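Local coordinates for FdhC (Acinetobacter nosocomialis, PDB 5KTC), which probably transfers a 3-hydroxybutanoyl group from coenzyme A to the amino group of a dTDP-linked amino sugar, as a GNAT-superfamily N-acyltransferase, at residues Gly95-Asn100 with Ser141-Met146. Sequence-based numbering, arbitrary orientation.
Sequences GSWILN and SFHLKM. With COA (coenzyme A), chain D.
The six-membered ring of W97 turns its edge toward one face of F142 in a T-shaped pair, centroids 5.1 Å apart and planes at 60°. W97 CH2 lies above that face, near its rim, 3.5 Å from F142 CE1. One face of the indole carries coenzyme A: the pantetheine methyl CEP sits over its centre, with W97 CD2 3.8 Å from COA CEP; the indole offers this methyl a broad apolar surface. The H143 imidazole approaches the indole obliquely, W97 CZ3 lying 3.8 Å from H143 CE1, and completes an aromatic cluster; F142 CD1 lies over one imidazole face, toward its rim, and H143 ND1 at the F142 edge, in plane. With CG anti to the backbone N (chi1 -174°), W97 extends from its strand toward helix 137-146, while S111 OG of helix 107-122 hydrogen-bonds NE1 and helps to hold the turn of the indole.

In the GNAT fold, coenzyme A binds in the cleft where two neighbouring parallel strands, here 91-99 and 127-133, splay apart, and pantetheine runs alongside the first like an added strand. COA N4P accordingly donates to W97 O (2.7 Å, 167°), and L99 N to COA O9P (2.8 Å). L99 supplies further apolar cover for CEP. Flat F142 can meet indole and adenine at once, its CD2 3.5 Å from COA N7A; K145's long chain reaches along the base through its methylenes. H143, polar as well as flat, hydrogen-bonds the sugar product through NE2, and S96 OG, a small hydroxyl, hydrogen-bonds the same ligand from the strand.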
# COMPACT_ATOMS: atom_id res chain seq x y z
N GLY A 95 4.56 1.21 2.28
CA GLY A 95 4.03 1.69 3.53
C GLY A 95 3.17 2.91 3.32
O GLY A 95 2.40 2.98 2.33
N SER A 96 3.26 3.87 4.24
CA SER A 96 2.26 4.93 4.33
C SER A 96 0.82 4.41 4.16
O SER A 96 -0.01 5.03 3.45
CB SER A 96 2.55 6.11 3.38
OG SER A 96 3.87 6.60 3.46
N TRP A 97 0.55 3.29 4.79
CA TRP A 97 -0.59 2.45 4.41
C TRP A 97 -1.66 2.74 5.43
O TRP A 97 -1.53 2.37 6.63
CB TRP A 97 -0.22 1.02 4.48
CG TRP A 97 -1.26 0.06 3.97
CD1 TRP A 97 -2.14 0.24 2.95
CD2 TRP A 97 -1.45 -1.28 4.45
NE1 TRP A 97 -2.88 -0.92 2.77
CE2 TRP A 97 -2.46 -1.87 3.66
CE3 TRP A 97 -0.87 -2.03 5.48
CZ2 TRP A 97 -2.93 -3.14 3.88
CZ3 TRP A 97 -1.33 -3.34 5.70
CH2 TRP A 97 -2.34 -3.88 4.87
N ILE A 98 -2.70 3.43 4.98
CA ILE A 98 -3.74 3.92 5.87
C ILE A 98 -5.10 3.74 5.21
O ILE A 98 -5.27 4.06 4.03
CB ILE A 98 -3.60 5.40 6.25
CG1 ILE A 98 -2.16 5.76 6.69
CG2 ILE A 98 -4.52 5.68 7.41
CD1 ILE A 98 -1.79 7.21 6.69
N LEU A 99 -6.05 3.21 5.97
CA LEU A 99 -7.45 3.11 5.50
C LEU A 99 -8.39 3.71 6.57
O LEU A 99 -8.23 3.40 7.75
CB LEU A 99 -7.80 1.66 5.26
CG LEU A 99 -7.18 1.01 4.01
CD1 LEU A 99 -7.45 -0.48 4.03
CD2 LEU A 99 -7.70 1.59 2.70
N ASN A 100 -9.37 4.52 6.16
CA ASN A 100 -10.23 5.19 7.16
C ASN A 100 -11.50 4.37 7.35
O ASN A 100 -11.66 3.31 6.74
CB ASN A 100 -10.55 6.64 6.75
CG ASN A 100 -11.36 6.76 5.47
OD1 ASN A 100 -12.07 5.87 5.04
ND2 ASN A 100 -11.19 7.91 4.80
N SER A 141 0.07 -9.50 12.07
CA SER A 141 -0.64 -10.70 11.79
C SER A 141 -1.09 -10.76 10.31
O SER A 141 -0.99 -11.80 9.61
CB SER A 141 -1.80 -10.80 12.80
OG SER A 141 -2.61 -11.87 12.45
N PHE A 142 -1.51 -9.61 9.79
CA PHE A 142 -1.84 -9.49 8.40
C PHE A 142 -0.71 -9.89 7.47
O PHE A 142 -0.91 -10.64 6.55
CB PHE A 142 -2.22 -8.00 8.07
CG PHE A 142 -2.59 -7.77 6.63
CD1 PHE A 142 -1.62 -7.52 5.66
CD2 PHE A 142 -3.93 -7.79 6.24
CE1 PHE A 142 -1.98 -7.32 4.33
CE2 PHE A 142 -4.29 -7.59 4.93
CZ PHE A 142 -3.32 -7.35 3.97
N HIS A 143 0.42 -9.24 7.65
CA HIS A 143 1.61 -9.49 6.81
C HIS A 143 2.12 -10.93 6.92
O HIS A 143 2.39 -11.57 5.88
CB HIS A 143 2.75 -8.51 7.10
CG HIS A 143 2.43 -7.09 6.72
ND1 HIS A 143 2.08 -6.73 5.44
CD2 HIS A 143 2.39 -5.96 7.46
CE1 HIS A 143 1.88 -5.43 5.40
NE2 HIS A 143 2.06 -4.93 6.61
N LEU A 144 2.16 -11.47 8.13
CA LEU A 144 2.56 -12.91 8.29
C LEU A 144 1.60 -13.81 7.58
O LEU A 144 2.00 -14.70 6.85
CB LEU A 144 2.67 -13.33 9.76
CG LEU A 144 3.82 -12.64 10.47
CD1 LEU A 144 3.75 -12.51 12.02
CD2 LEU A 144 5.15 -13.21 10.03
N LYS A 145 0.32 -13.56 7.72
CA LYS A 145 -0.66 -14.34 7.02
C LYS A 145 -0.47 -14.32 5.50
O LYS A 145 -0.57 -15.34 4.83
CB LYS A 145 -2.09 -13.90 7.35
CG LYS A 145 -3.22 -14.80 6.78
CD LYS A 145 -4.56 -14.47 7.46
CE LYS A 145 -5.78 -15.19 6.87
NZ LYS A 145 -5.61 -16.68 6.81
N MET A 146 -0.25 -13.15 4.93
CA MET A 146 -0.07 -13.08 3.47
C MET A 146 1.28 -13.67 2.99
O MET A 146 1.46 -13.90 1.81
CB MET A 146 -0.16 -11.60 3.01
CG MET A 146 -0.26 -11.39 1.51
SD MET A 146 -0.70 -9.67 1.13
CE MET A 146 -2.45 -9.66 1.51
N1A COA D . -6.98 -13.49 3.76
C2A COA D . -8.31 -13.28 3.90
N3A COA D . -8.82 -12.29 4.63
C4A COA D . -7.99 -11.41 5.17
C5A COA D . -6.52 -11.55 5.02
C6A COA D . -6.04 -12.68 4.26
N6A COA D . -4.74 -12.90 4.08
N7A COA D . -5.96 -10.54 5.67
C8A COA D . -6.96 -9.81 6.21
N9A COA D . -8.17 -10.35 5.91
C1B COA D . -9.50 -9.82 6.30
C2B COA D . -9.48 -9.40 7.77
O2B COA D . -9.76 -10.48 8.67
C3B COA D . -10.48 -8.29 7.79
O3B COA D . -11.78 -8.90 7.78
P3B COA D . -12.69 -8.87 9.10
O7A COA D . -13.59 -7.66 8.81
O8A COA D . -13.30 -10.22 8.82
O9A COA D . -11.78 -8.73 10.29
C4B COA D . -10.27 -7.61 6.46
O4B COA D . -9.78 -8.62 5.56
C5B COA D . -9.39 -6.38 6.55
O5B COA D . -8.14 -6.71 7.09
P1A COA D . -7.65 -6.01 8.42
O1A COA D . -6.40 -6.73 8.89
O2A COA D . -8.75 -5.63 9.38
O3A COA D . -7.02 -4.59 7.97
P2A COA D . -7.48 -3.12 8.17
O4A COA D . -8.80 -2.80 7.52
O5A COA D . -7.35 -2.69 9.62
O6A COA D . -6.40 -2.31 7.33
CBP COA D . -4.50 -0.88 7.87
CCP COA D . -5.05 -2.32 7.78
CDP COA D . -3.09 -0.99 8.41
CEP COA D . -4.47 -0.24 6.49
CAP COA D . -5.40 -0.05 8.81
OAP COA D . -5.61 -0.88 10.00
C9P COA D . -4.87 1.28 9.14
O9P COA D . -4.98 2.31 8.44
N8P COA D . -4.21 1.33 10.32
C7P COA D . -3.63 2.53 10.77
C6P COA D . -2.41 3.01 10.01
C5P COA D . -1.30 2.00 10.16
O5P COA D . -0.99 1.60 11.30
N4P COA D . -0.73 1.57 9.05
C3P COA D . 0.26 0.50 9.05
C2P COA D . 1.65 0.98 9.52
S1P COA D . 2.74 -0.47 9.74